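Long-range contacts in sugar isomerase (Sinorhizobium meliloti, PDB 3QC0), which binds a zinc ion in a xylose isomerase-like TIM barrel and probably acts as a sugar isomerase: residues D25-H30 and E262-C267; T33-W38 and N57-T62; V101-G106 and D151-N156; G124-L129 and E166-G171; E142-M147 and V178-W183. All blocks are in the same frame, centred on the assembly; numbering follows the deposited sequence. Where two conformers were deposited one is given.

Contact 1 of 5, residues D25-H30 and E262-C267; sequences DICLKH and EVIATC
Ile26 opens the contact by sending its CG2 branch to the middle of Ile264: CG2 of Ile26 lies 4.0 Å from CG1 of Ile264, and the two side chains cross obliquely. With CG1 beside the backbone N (chi1 -62°), CG2 stands anti to that N and is the branch turned to Ile264. The next residue, Cys27, is modelled in two conformers; in the one described its SG faces Ile264 CD1, a loose contact. His30, the first residue to leave helical geometry, carries the largest share from this side. Ile264 CG2 sits over one face of its imidazole, a CH-pi contact 4.0 Å from the ring centroid, while CE1 of the ring touches Ala265 CB at 3.6 Å. The ring's NE2 is hydrogen-bonded to Asp261, just ahead of residues 262-267, which ties its rotation to the same helix that it packs on. An alanine at His30 would probably leave Asp261 without this partner and open a gap beside Ile264 CG2 and Ala265 CB. Across the contact, Ile264 thus serves Ile26, Cys27 and His30 together. The pair is plain packing between the first and last helices of the TIM barrel, 20-29 and 260-274, side by side where the ring of helices closes. Beneath them runs strand 7-10, whose Ile9 touches Cys27, Ile264 and Cys267, with Ile32 also against Ile264.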
# COMPACT_ATOMS: atom_id res chain seq x y z
N ASP A 25 -6.49 14.03 31.18
CA ASP A 25 -5.70 14.57 32.30
C ASP A 25 -4.23 14.71 31.90
O ASP A 25 -3.64 15.81 32.03
CB ASP A 25 -5.86 13.65 33.51
CG ASP A 25 -5.28 14.25 34.83
OD1 ASP A 25 -4.93 15.46 34.92
OD2 ASP A 25 -5.17 13.44 35.78
N ILE A 26 -3.64 13.63 31.37
CA ILE A 26 -2.21 13.69 30.99
C ILE A 26 -1.98 14.67 29.85
O ILE A 26 -1.01 15.39 29.85
CB ILE A 26 -1.65 12.38 30.59
CG1 ILE A 26 -1.70 11.39 31.72
CG2 ILE A 26 -0.16 12.54 30.14
CD1 ILE A 26 -1.30 10.05 31.30
N CYS A 27 -2.88 14.69 28.87
CA CYS A 27 -2.76 15.67 27.80
C CYS A 27 -2.79 17.11 28.34
O CYS A 27 -1.98 17.95 27.95
CB CYS A 27 -3.83 15.40 26.71
SG CYS A 27 -3.62 13.79 25.76
N LEU A 28 -3.69 17.41 29.28
CA LEU A 28 -3.76 18.76 29.86
C LEU A 28 -2.53 19.09 30.74
O LEU A 28 -2.06 20.24 30.71
CB LEU A 28 -5.04 18.91 30.70
CG LEU A 28 -6.36 18.99 29.92
CD1 LEU A 28 -7.55 18.92 30.91
CD2 LEU A 28 -6.43 20.25 29.05
N LYS A 29 -2.01 18.08 31.44
CA LYS A 29 -0.75 18.21 32.22
C LYS A 29 0.42 18.65 31.31
O LYS A 29 1.38 19.26 31.78
CB LYS A 29 -0.35 16.88 32.91
CG LYS A 29 -1.19 16.42 34.17
CD LYS A 29 -0.76 14.98 34.64
CE LYS A 29 -1.32 14.61 36.02
NZ LYS A 29 -1.07 13.21 36.53
N HIS A 30 0.35 18.30 30.02
CA HIS A 30 1.39 18.71 29.07
C HIS A 30 1.01 19.90 28.19
O HIS A 30 1.68 20.16 27.18
CB HIS A 30 1.78 17.54 28.17
CG HIS A 30 2.52 16.46 28.86
ND1 HIS A 30 3.90 16.43 28.91
CD2 HIS A 30 2.10 15.35 29.51
CE1 HIS A 30 4.29 15.35 29.56
NE2 HIS A 30 3.22 14.67 29.94
N GLU A 262 5.44 9.59 29.65
CA GLU A 262 6.60 9.62 28.78
C GLU A 262 6.18 9.68 27.31
O GLU A 262 6.79 10.39 26.50
CB GLU A 262 7.48 8.41 29.01
CG GLU A 262 8.85 8.58 28.35
CD GLU A 262 9.58 7.29 28.16
OE1 GLU A 262 9.04 6.21 28.53
OE2 GLU A 262 10.71 7.36 27.61
N VAL A 263 5.12 8.94 26.97
CA VAL A 263 4.68 8.93 25.55
C VAL A 263 4.29 10.34 25.13
O VAL A 263 4.76 10.84 24.11
CB VAL A 263 3.52 7.99 25.32
CG1 VAL A 263 3.07 8.03 23.84
CG2 VAL A 263 3.88 6.57 25.72
N ILE A 264 3.47 11.01 25.94
CA ILE A 264 2.97 12.34 25.57
C ILE A 264 4.09 13.40 25.60
O ILE A 264 4.16 14.28 24.73
CB ILE A 264 1.78 12.78 26.44
CG1 ILE A 264 0.62 11.81 26.31
CG2 ILE A 264 1.36 14.19 26.07
CD1 ILE A 264 0.11 11.59 24.87
N ALA A 265 4.97 13.30 26.60
CA ALA A 265 6.17 14.12 26.61
C ALA A 265 6.97 13.97 25.32
O ALA A 265 7.41 14.99 24.74
CB ALA A 265 7.07 13.77 27.83
N THR A 266 7.14 12.72 24.86
CA THR A 266 7.91 12.45 23.63
C THR A 266 7.13 13.00 22.44
O THR A 266 7.74 13.63 21.56
CB THR A 266 8.21 10.95 23.49
OG1 THR A 266 8.89 10.49 24.69
CG2 THR A 266 9.03 10.63 22.22
N CYS A 267 5.80 12.83 22.39
CA CYS A 267 5.02 13.45 21.31
C CYS A 267 5.25 14.94 21.25
O CYS A 267 5.38 15.49 20.18
CB CYS A 267 3.51 13.22 21.38
SG CYS A 267 2.99 11.54 21.30

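Contact 2 of 5, residues T33-W38 and N57-T62; sequences TAIAPW and NGLKLT
Thr33, Ile35, Lys60 and Thr62 are joined by three backbone hydrogen bonds. Lys60 N donates to Thr33 O (2.9 Å), Ile35 N to Lys60 O (3.0 Å), and Thr62 N to Ile35 O (2.9 Å), the last less straight at 145°. CA-H...O contacts reinforce the same carbonyls, the shortest from Leu61 CA to Ile35 O at 3.1 Å. Ala34 is thereby bridged to Lys60 and Ile35 to Leu61, both in parallel. These are the second and third strands of the TIM barrel, and the helices 39-45 and 47-57 between them make the connection a beta-alpha-beta crossover. A Schellman motif at Gly58, whose phi is positive, ends the second helix before the chain turns into the strand. The apolar contacts lie mainly on the face of Ile35 and Leu61. Ile35 CG1 occupies the crowded position between backbone N and carbonyl carbon (chi1 59°), alongside Leu61 CD1 at 3.9 Å, and its CD1 meets Leu59 CD1. Leu61 CD2 presses tightly on Pro37 CD at 3.5 Å, the two side chains crossing at about a right angle. An alanine at Leu61 would probably open a gap beside Pro37 CD and Ile35 CG1, leaving Ile35 with Leu59 as its remaining leucine neighbour here. On the other face Ala34 CB touches Lys60 CB at 4.0 Å, and the lysine chain then leads away to a salt bridge with Asp98. Among the polar side chains, Thr62 OG1 is hydrogen-bonded to Glu246 and Ser8.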
# COMPACT_ATOMS: atom_id res chain seq x y z
N THR A 33 -4.53 20.77 24.47
CA THR A 33 -5.98 21.00 24.59
C THR A 33 -6.82 20.48 23.42
O THR A 33 -7.97 20.92 23.21
CB THR A 33 -6.30 22.50 24.78
OG1 THR A 33 -5.76 23.25 23.68
CG2 THR A 33 -5.71 23.03 26.12
N ALA A 34 -6.25 19.57 22.64
CA ALA A 34 -6.99 18.97 21.55
C ALA A 34 -6.71 17.48 21.57
O ALA A 34 -5.58 17.06 21.79
CB ALA A 34 -6.54 19.58 20.22
N ILE A 35 -7.76 16.70 21.33
CA ILE A 35 -7.72 15.25 21.36
C ILE A 35 -8.54 14.71 20.19
O ILE A 35 -9.33 15.43 19.58
CB ILE A 35 -8.24 14.66 22.71
CG1 ILE A 35 -9.70 15.08 23.00
CG2 ILE A 35 -7.33 15.11 23.87
CD1 ILE A 35 -10.39 14.15 23.96
N ALA A 36 -8.36 13.43 19.92
CA ALA A 36 -9.26 12.68 19.05
C ALA A 36 -9.52 11.34 19.72
O ALA A 36 -8.69 10.43 19.66
CB ALA A 36 -8.67 12.51 17.64
N PRO A 37 -10.66 11.22 20.42
CA PRO A 37 -11.00 9.96 21.03
C PRO A 37 -11.68 9.00 20.06
O PRO A 37 -12.12 9.40 18.98
CB PRO A 37 -11.99 10.37 22.11
CG PRO A 37 -12.78 11.48 21.45
CD PRO A 37 -11.73 12.22 20.59
N TRP A 38 -11.76 7.75 20.50
CA TRP A 38 -12.44 6.72 19.78
C TRP A 38 -13.79 6.41 20.42
O TRP A 38 -13.99 6.60 21.64
CB TRP A 38 -11.58 5.46 19.72
CG TRP A 38 -10.38 5.61 18.85
CD1 TRP A 38 -9.40 6.54 18.94
CD2 TRP A 38 -10.07 4.82 17.69
NE1 TRP A 38 -8.49 6.38 17.93
CE2 TRP A 38 -8.88 5.32 17.16
CE3 TRP A 38 -10.66 3.72 17.09
CZ2 TRP A 38 -8.26 4.76 16.05
CZ3 TRP A 38 -10.04 3.17 15.96
CH2 TRP A 38 -8.89 3.71 15.46
N ASN A 57 -13.18 21.55 30.19
CA ASN A 57 -11.78 21.84 29.93
C ASN A 57 -11.56 22.58 28.61
O ASN A 57 -10.43 22.85 28.25
CB ASN A 57 -11.00 20.53 29.97
CG ASN A 57 -11.00 19.92 31.35
OD1 ASN A 57 -10.23 20.33 32.22
ND2 ASN A 57 -11.87 18.95 31.57
N GLY A 58 -12.64 22.91 27.91
CA GLY A 58 -12.54 23.67 26.67
C GLY A 58 -11.78 22.90 25.57
O GLY A 58 -11.07 23.52 24.78
N LEU A 59 -11.92 21.57 25.55
CA LEU A 59 -11.13 20.72 24.61
C LEU A 59 -11.66 20.83 23.21
O LEU A 59 -12.87 20.79 22.99
CB LEU A 59 -11.15 19.24 25.03
CG LEU A 59 -10.63 18.80 26.40
CD1 LEU A 59 -10.75 17.28 26.56
CD2 LEU A 59 -9.20 19.25 26.62
N LYS A 60 -10.74 20.94 22.24
CA LYS A 60 -11.05 20.75 20.82
C LYS A 60 -10.95 19.25 20.54
O LYS A 60 -10.09 18.57 21.08
CB LYS A 60 -10.07 21.53 19.94
CG LYS A 60 -10.02 21.04 18.50
CD LYS A 60 -9.06 21.86 17.63
CE LYS A 60 -9.61 23.25 17.30
NZ LYS A 60 -10.97 23.24 16.69
N LEU A 61 -11.86 18.74 19.72
CA LEU A 61 -11.73 17.40 19.16
C LEU A 61 -11.36 17.55 17.69
O LEU A 61 -12.14 18.09 16.90
CB LEU A 61 -13.00 16.58 19.29
CG LEU A 61 -13.06 15.68 20.53
CD1 LEU A 61 -13.13 16.48 21.82
CD2 LEU A 61 -14.21 14.68 20.41
N THR A 62 -10.16 17.12 17.33
CA THR A 62 -9.76 17.20 15.91
C THR A 62 -10.49 16.15 15.07
O THR A 62 -10.55 16.26 13.84
CB THR A 62 -8.22 17.08 15.75
OG1 THR A 62 -7.75 15.97 16.52
CG2 THR A 62 -7.53 18.38 16.20

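Contact 3 of 5, residues V101-G106 and D151-N156; sequences VLVAGG and DRACVN
Cys154 and Gly105 make the firmer of two backbone hydrogen bonds: Cys154 N donates to Gly105 O over 2.9 Å, approaching from above the carbonyl plane, 43° out of it. Gly105 N in turn faces Arg152 O at 2.9 Å, but this bond is weak, bent to 123° at the hydrogen. Together they bridge Gly105 to Ala153. A water extends the link, accepting from Gly106 N at 2.8 Å and giving a weak bond to Asp151 O. Both glycines suit this close approach. At Gly105, with phi at 97°, a CB would jam against the preceding carbonyl oxygen; at Gly106 a CB would fall 2.6 Å from Asp151 CA. Within 151-156, Asn156 ND2 donates to Ala153 O at 2.9 Å and also to Leu144 O. Outward from the bonds the contact is mainly apolar. Ala104 CB meets Val155 CG2 at 3.6 Å. Val103 CG1 lies 4.0 Å from Ala153 CB and also rests against the carbonyl oxygen of Arg152. The bridge therefore fixes the loop after strand 139-141 to the C-terminal end of the neighbouring strand 100-103, on the side of the barrel where the zinc lies, about 7 Å from the Val103 side chain. Helix 114-135 covers Ala104, Cys154 and Val155 through Val121, helix 158-168 backs Val155 with Ala161 and Ile164, and Val210 and Trp183 of the second subunit pack on Asp151 and Asn156.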
# COMPACT_ATOMS: atom_id res chain seq x y z
N VAL A 101 -14.29 11.00 11.48
CA VAL A 101 -13.41 10.29 10.57
C VAL A 101 -14.12 9.04 10.03
O VAL A 101 -14.76 8.33 10.79
CB VAL A 101 -12.10 9.92 11.30
CG1 VAL A 101 -11.21 9.05 10.41
CG2 VAL A 101 -11.34 11.20 11.72
N LEU A 102 -14.00 8.79 8.72
CA LEU A 102 -14.64 7.66 8.10
C LEU A 102 -13.57 6.70 7.56
O LEU A 102 -12.77 7.08 6.68
CB LEU A 102 -15.58 8.04 6.95
CG LEU A 102 -16.71 9.03 7.29
CD1 LEU A 102 -17.50 9.30 5.98
CD2 LEU A 102 -17.61 8.49 8.40
N VAL A 103 -13.58 5.49 8.09
CA VAL A 103 -12.74 4.38 7.63
C VAL A 103 -13.65 3.49 6.82
O VAL A 103 -14.60 2.92 7.34
CB VAL A 103 -12.14 3.65 8.83
CG1 VAL A 103 -11.38 2.39 8.37
CG2 VAL A 103 -11.17 4.54 9.60
N ALA A 104 -13.43 3.43 5.49
CA ALA A 104 -14.48 3.08 4.52
C ALA A 104 -15.11 1.70 4.67
O ALA A 104 -16.25 1.50 4.26
CB ALA A 104 -13.95 3.22 3.06
N GLY A 105 -14.34 0.74 5.16
CA GLY A 105 -14.71 -0.67 5.11
C GLY A 105 -14.06 -1.35 3.94
O GLY A 105 -13.85 -0.73 2.90
N GLY A 106 -13.76 -2.62 4.11
CA GLY A 106 -13.21 -3.46 3.05
C GLY A 106 -14.29 -4.13 2.20
O GLY A 106 -15.47 -3.73 2.18
N ASP A 151 -9.78 -5.54 3.72
CA ASP A 151 -10.48 -5.89 4.95
C ASP A 151 -10.72 -4.77 5.93
O ASP A 151 -11.34 -5.04 6.96
CB ASP A 151 -9.80 -7.09 5.60
CG ASP A 151 -8.37 -6.86 5.94
OD1 ASP A 151 -7.77 -5.82 5.61
OD2 ASP A 151 -7.83 -7.79 6.63
N ARG A 152 -10.29 -3.55 5.62
CA ARG A 152 -10.54 -2.40 6.51
C ARG A 152 -11.06 -1.17 5.79
O ARG A 152 -11.97 -0.53 6.29
CB ARG A 152 -9.32 -2.02 7.35
CG ARG A 152 -8.68 -3.18 8.17
CD ARG A 152 -7.37 -2.80 8.78
NE ARG A 152 -6.61 -3.98 9.26
CZ ARG A 152 -6.78 -4.51 10.47
NH1 ARG A 152 -7.61 -3.94 11.34
NH2 ARG A 152 -6.06 -5.58 10.83
N ALA A 153 -10.50 -0.80 4.64
CA ALA A 153 -10.92 0.41 3.92
C ALA A 153 -10.50 0.34 2.50
O ALA A 153 -9.30 0.30 2.25
CB ALA A 153 -10.35 1.72 4.56
N CYS A 154 -11.48 0.38 1.61
CA CYS A 154 -11.20 0.36 0.18
C CYS A 154 -11.18 1.76 -0.46
O CYS A 154 -11.20 1.86 -1.67
CB CYS A 154 -12.20 -0.57 -0.51
SG CYS A 154 -13.94 0.03 -0.44
N VAL A 155 -11.01 2.79 0.35
CA VAL A 155 -10.64 4.14 -0.15
C VAL A 155 -9.16 4.25 0.24
O VAL A 155 -8.82 4.26 1.41
CB VAL A 155 -11.44 5.28 0.45
CG1 VAL A 155 -10.87 6.65 -0.06
CG2 VAL A 155 -12.94 5.11 0.11
N ASN A 156 -8.30 4.18 -0.80
CA ASN A 156 -6.88 3.97 -0.61
C ASN A 156 -5.92 5.00 -1.17
O ASN A 156 -4.71 4.82 -1.03
CB ASN A 156 -6.53 2.60 -1.18
CG ASN A 156 -7.30 1.50 -0.50
OD1 ASN A 156 -8.19 0.90 -1.09
ND2 ASN A 156 -7.02 1.31 0.81
O HOH W 1 -14.51 -3.91 6.48

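Contact 4 of 5, residues G124-L129 and E166-G171; sequences GIAAVL and ETLGPG
Ile125 and Leu129, which both meet Leu168 across the contact, are joined by the backbone bond from Leu129 N to Ile125 O, 2.9 Å long. It is an ordinary bond of helix 114-135, and both residues, a turn apart on one side of the helix, reach Leu168. Ile125 meets it most tightly: its CG2 presses on Leu168 CD1 at 3.4 Å, inside usual van der Waals distance, the chains crossing at about a right angle. The other branch of the leucine, CD2, rests against Ala126 CB at 3.8 Å. Leu129, modelled in two conformers, in the one described places CD1 3.8 Å from Leu168 CB and CD2 3.7 Å from Gly171 O. A CB on Gly171 would come tight against that same CD2, and phi of 99° already calls for glycine there. The contact joins helices 114-135 and 158-168 of the TIM barrel just where the second ends. Behind it Ile125 and Leu129 reach Leu139 of strand 139-141, to whose backbone Gly171 is also bonded. Since methyl groups do nearly all the touching, the helix pair is held here by shape and by burial of apolar surface, without directional bonds between the two segments.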
# COMPACT_ATOMS: atom_id res chain seq x y z
N GLY A 124 -23.03 4.90 0.69
CA GLY A 124 -23.17 4.93 2.14
C GLY A 124 -22.92 6.33 2.68
O GLY A 124 -23.67 6.85 3.55
N ILE A 125 -21.84 6.97 2.21
CA ILE A 125 -21.54 8.37 2.59
C ILE A 125 -22.68 9.28 2.18
O ILE A 125 -23.14 10.10 2.98
CB ILE A 125 -20.20 8.87 2.08
CG1 ILE A 125 -19.08 7.95 2.62
CG2 ILE A 125 -19.95 10.31 2.51
CD1 ILE A 125 -17.68 8.23 1.95
N ALA A 126 -23.19 9.08 0.98
CA ALA A 126 -24.32 9.88 0.51
C ALA A 126 -25.55 9.73 1.41
O ALA A 126 -26.27 10.71 1.65
CB ALA A 126 -24.68 9.51 -0.89
N ALA A 127 -25.76 8.52 1.93
CA ALA A 127 -26.90 8.23 2.79
C ALA A 127 -26.76 8.91 4.16
O ALA A 127 -27.77 9.31 4.77
CB ALA A 127 -27.10 6.70 2.97
N VAL A 128 -25.53 9.01 4.65
CA VAL A 128 -25.22 9.61 5.94
C VAL A 128 -25.19 11.15 5.87
O VAL A 128 -25.50 11.83 6.85
CB VAL A 128 -23.87 9.07 6.49
CG1 VAL A 128 -23.46 9.79 7.82
CG2 VAL A 128 -23.95 7.54 6.68
N LEU A 129 -24.79 11.69 4.72
CA LEU A 129 -24.52 13.12 4.62
C LEU A 129 -25.65 14.00 5.15
O LEU A 129 -25.37 14.92 5.92
CB LEU A 129 -24.15 13.51 3.19
CG LEU A 129 -22.63 13.54 2.94
CD1 LEU A 129 -22.25 13.60 1.44
CD2 LEU A 129 -22.01 14.70 3.72
N GLU A 166 -15.79 15.21 -4.51
CA GLU A 166 -16.37 15.98 -5.63
C GLU A 166 -17.72 15.46 -6.06
O GLU A 166 -18.61 16.25 -6.47
CB GLU A 166 -15.41 15.98 -6.82
CG GLU A 166 -14.20 16.81 -6.60
CD GLU A 166 -13.51 17.18 -7.90
OE1 GLU A 166 -12.99 16.28 -8.61
OE2 GLU A 166 -13.49 18.38 -8.23
N THR A 167 -17.91 14.15 -6.01
CA THR A 167 -19.16 13.50 -6.43
C THR A 167 -20.30 13.82 -5.46
O THR A 167 -21.46 14.06 -5.87
CB THR A 167 -19.00 11.98 -6.51
OG1 THR A 167 -18.03 11.63 -7.52
CG2 THR A 167 -20.33 11.28 -6.82
N LEU A 168 -19.96 13.87 -4.18
CA LEU A 168 -20.98 13.94 -3.15
C LEU A 168 -21.32 15.33 -2.75
O LEU A 168 -22.41 15.56 -2.19
CB LEU A 168 -20.51 13.19 -1.92
CG LEU A 168 -20.45 11.70 -2.14
CD1 LEU A 168 -20.05 11.11 -0.82
CD2 LEU A 168 -21.79 11.10 -2.68
N GLY A 169 -20.37 16.24 -2.88
CA GLY A 169 -20.62 17.64 -2.64
C GLY A 169 -20.38 18.11 -1.22
O GLY A 169 -19.55 17.60 -0.51
N PRO A 170 -21.13 19.13 -0.79
CA PRO A 170 -20.72 19.82 0.44
C PRO A 170 -20.93 18.98 1.69
O PRO A 170 -21.80 18.09 1.68
CB PRO A 170 -21.68 21.04 0.51
CG PRO A 170 -22.80 20.73 -0.49
CD PRO A 170 -22.13 19.89 -1.56
N GLY A 171 -20.07 19.18 2.69
CA GLY A 171 -20.18 18.44 3.97
C GLY A 171 -19.26 17.25 4.14
O GLY A 171 -19.22 16.64 5.22

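Contact 5 of 5, residues E142-M147 and V178-W183; sequences EPLHPM and VYHVWW
His180 and Leu144 meet at the mouth of the TIM barrel, where the loop leaving strand 139-141 crosses the short helix 178-181 beside the zinc site. This part is tightly packed. Leu144 CG sits over one face of the His180 imidazole, a CH-pi contact 3.8 Å from its centroid and 17° off the normal, while Pro143 O approaches the base of the side chain, 3.1 Å from His180 CB. At the ring's edge, in its plane, lies Glu142 OE2, 3.5 Å from His180 CD2, the carboxylate turned almost square to the ring. Glu142 has two conformers; in the one described OE2 binds the zinc, which Asp177, His204 and Glu248 also hold. His180 NE2 is hydrogen-bonded to an unidentified ligand, placing this ring in the wall of the metal pocket. Further along, Pro146 CG and Trp183 CZ2 touch tip to tip at 3.4 Å, and Pro146 and Trp183 of the second subunit pack on this pair.

Looser, though buried, is the meeting of His145 with residues 178-183. Its ring, on which Trp208 packs, stands oblique to the five-membered ring of Trp183, centroids 4.9 Å apart, and Met147, a selenomethionine, reaches Tyr179 CE2 only with CE. A water lies 2.8 Å from His145 NE2 and is weakly bonded to Trp182 NE1. Buried Tyr179 O, at the imidazole edge, has no polar partner in the model. A nearly linear bond in the ring plane, Met147 N to His145 ND1 at 3.1 Å, helps to set the turn of the ring.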
# COMPACT_ATOMS: atom_id res chain seq x y z
N GLU A 142 -11.09 9.27 5.29
CA GLU A 142 -9.66 9.02 5.54
C GLU A 142 -9.19 7.97 4.53
O GLU A 142 -9.51 6.80 4.67
CB GLU A 142 -9.43 8.54 6.97
CG GLU A 142 -7.95 8.57 7.35
CD GLU A 142 -7.65 7.98 8.70
OE1 GLU A 142 -8.45 7.16 9.16
OE2 GLU A 142 -6.60 8.34 9.26
N PRO A 143 -8.49 8.39 3.47
CA PRO A 143 -7.87 7.31 2.65
C PRO A 143 -6.91 6.52 3.55
O PRO A 143 -6.16 7.13 4.32
CB PRO A 143 -7.15 8.07 1.53
CG PRO A 143 -6.93 9.45 2.08
CD PRO A 143 -8.13 9.73 2.98
N LEU A 144 -6.95 5.20 3.41
CA LEU A 144 -6.17 4.30 4.23
C LEU A 144 -5.09 3.67 3.36
O LEU A 144 -5.25 3.51 2.15
CB LEU A 144 -7.01 3.21 4.89
CG LEU A 144 -7.18 3.35 6.41
CD1 LEU A 144 -7.98 4.61 6.81
CD2 LEU A 144 -7.74 2.05 6.98
N HIS A 145 -4.00 3.29 4.02
CA HIS A 145 -2.91 2.66 3.33
C HIS A 145 -3.46 1.52 2.48
O HIS A 145 -4.28 0.75 2.94
CB HIS A 145 -1.90 2.09 4.31
CG HIS A 145 -0.58 1.83 3.68
ND1 HIS A 145 -0.34 0.74 2.87
CD2 HIS A 145 0.59 2.52 3.76
CE1 HIS A 145 0.94 0.77 2.48
NE2 HIS A 145 1.50 1.87 2.96
N PRO A 146 -2.92 1.38 1.26
CA PRO A 146 -3.36 0.28 0.41
C PRO A 146 -3.32 -1.12 1.02
O PRO A 146 -4.08 -1.97 0.59
CB PRO A 146 -2.42 0.39 -0.81
CG PRO A 146 -2.24 1.90 -0.94
CD PRO A 146 -2.20 2.42 0.50
N MSE A 147 -2.45 -1.36 2.00
CA MSE A 147 -2.42 -2.67 2.64
C MSE A 147 -3.69 -3.03 3.38
O MSE A 147 -3.91 -4.21 3.66
CB MSE A 147 -1.20 -2.87 3.56
CG MSE A 147 -1.19 -2.01 4.74
SE MSE A 147 0.64 -2.25 5.61
CE MSE A 147 0.55 -0.63 6.59
N VAL A 178 -0.51 10.80 7.48
CA VAL A 178 0.76 10.56 6.79
C VAL A 178 1.04 9.08 6.66
O VAL A 178 1.67 8.66 5.68
CB VAL A 178 1.93 11.28 7.49
CG1 VAL A 178 1.66 12.82 7.47
CG2 VAL A 178 2.17 10.78 8.93
N TYR A 179 0.58 8.27 7.61
CA TYR A 179 0.85 6.83 7.54
C TYR A 179 0.26 6.23 6.28
O TYR A 179 0.80 5.36 5.65
CB TYR A 179 0.29 6.08 8.75
CG TYR A 179 1.00 4.78 9.04
CD1 TYR A 179 2.30 4.79 9.52
CD2 TYR A 179 0.38 3.55 8.84
CE1 TYR A 179 2.98 3.60 9.77
CE2 TYR A 179 1.04 2.35 9.12
CZ TYR A 179 2.35 2.39 9.59
OH TYR A 179 3.02 1.22 9.89
N HIS A 180 -0.93 6.72 5.92
CA HIS A 180 -1.70 6.13 4.85
C HIS A 180 -1.32 6.67 3.48
O HIS A 180 -1.61 6.01 2.46
CB HIS A 180 -3.19 6.41 5.08
CG HIS A 180 -3.70 5.81 6.34
ND1 HIS A 180 -3.38 4.52 6.73
CD2 HIS A 180 -4.53 6.30 7.31
CE1 HIS A 180 -3.95 4.27 7.89
NE2 HIS A 180 -4.66 5.32 8.26
N VAL A 181 -0.75 7.89 3.43
CA VAL A 181 -0.56 8.59 2.15
C VAL A 181 0.88 8.96 1.78
O VAL A 181 1.09 9.41 0.65
CB VAL A 181 -1.43 9.93 2.11
CG1 VAL A 181 -2.88 9.68 2.46
CG2 VAL A 181 -0.83 11.04 3.03
N TRP A 182 1.84 8.83 2.71
CA TRP A 182 3.18 9.40 2.51
C TRP A 182 3.85 8.91 1.22
O TRP A 182 4.63 9.63 0.62
CB TRP A 182 4.10 9.11 3.69
CG TRP A 182 4.54 7.71 3.77
CD1 TRP A 182 3.87 6.66 4.29
CD2 TRP A 182 5.74 7.17 3.19
NE1 TRP A 182 4.59 5.50 4.11
CE2 TRP A 182 5.75 5.80 3.44
CE3 TRP A 182 6.81 7.75 2.55
CZ2 TRP A 182 6.81 4.96 3.03
CZ3 TRP A 182 7.84 6.95 2.11
CH2 TRP A 182 7.84 5.55 2.36
N TRP A 183 3.55 7.66 0.86
CA TRP A 183 4.16 6.95 -0.27
C TRP A 183 3.63 7.36 -1.62
O TRP A 183 4.18 7.02 -2.65
CB TRP A 183 3.94 5.40 -0.04
CG TRP A 183 2.49 5.15 -0.07
CD1 TRP A 183 1.64 5.20 1.01
CD2 TRP A 183 1.65 5.02 -1.22
NE1 TRP A 183 0.35 5.09 0.61
CE2 TRP A 183 0.31 5.00 -0.75
CE3 TRP A 183 1.88 4.87 -2.61
CZ2 TRP A 183 -0.77 4.87 -1.60
CZ3 TRP A 183 0.80 4.76 -3.44
CH2 TRP A 183 -0.51 4.76 -2.94
O HOH W 2 4.26 2.53 2.76

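Contacts 1 and 4 belong to the outer layer of the barrel, pairing helices through apolar side chains, contact 1 buried and contact 4 partly so. Contact 2 is part of the barrel wall itself and is the one of the five built on regular parallel strand pairing; it touches contact 1 through Leu28, which packs on Leu59 and Thr33. Contacts 3 and 5 lie toward the zinc end, their centres about 11 Å apart, and share the loop after strand 139-141. Probable backbone bonds Leu144 N to Val155 O and Glu142 N to Leu102 O join them, and both touch the second subunit. Contact 3 is held by a backbone bridge and a water; contact 5 packs histidines and a tryptophan about a loop that carries one zinc ligand, Glu142.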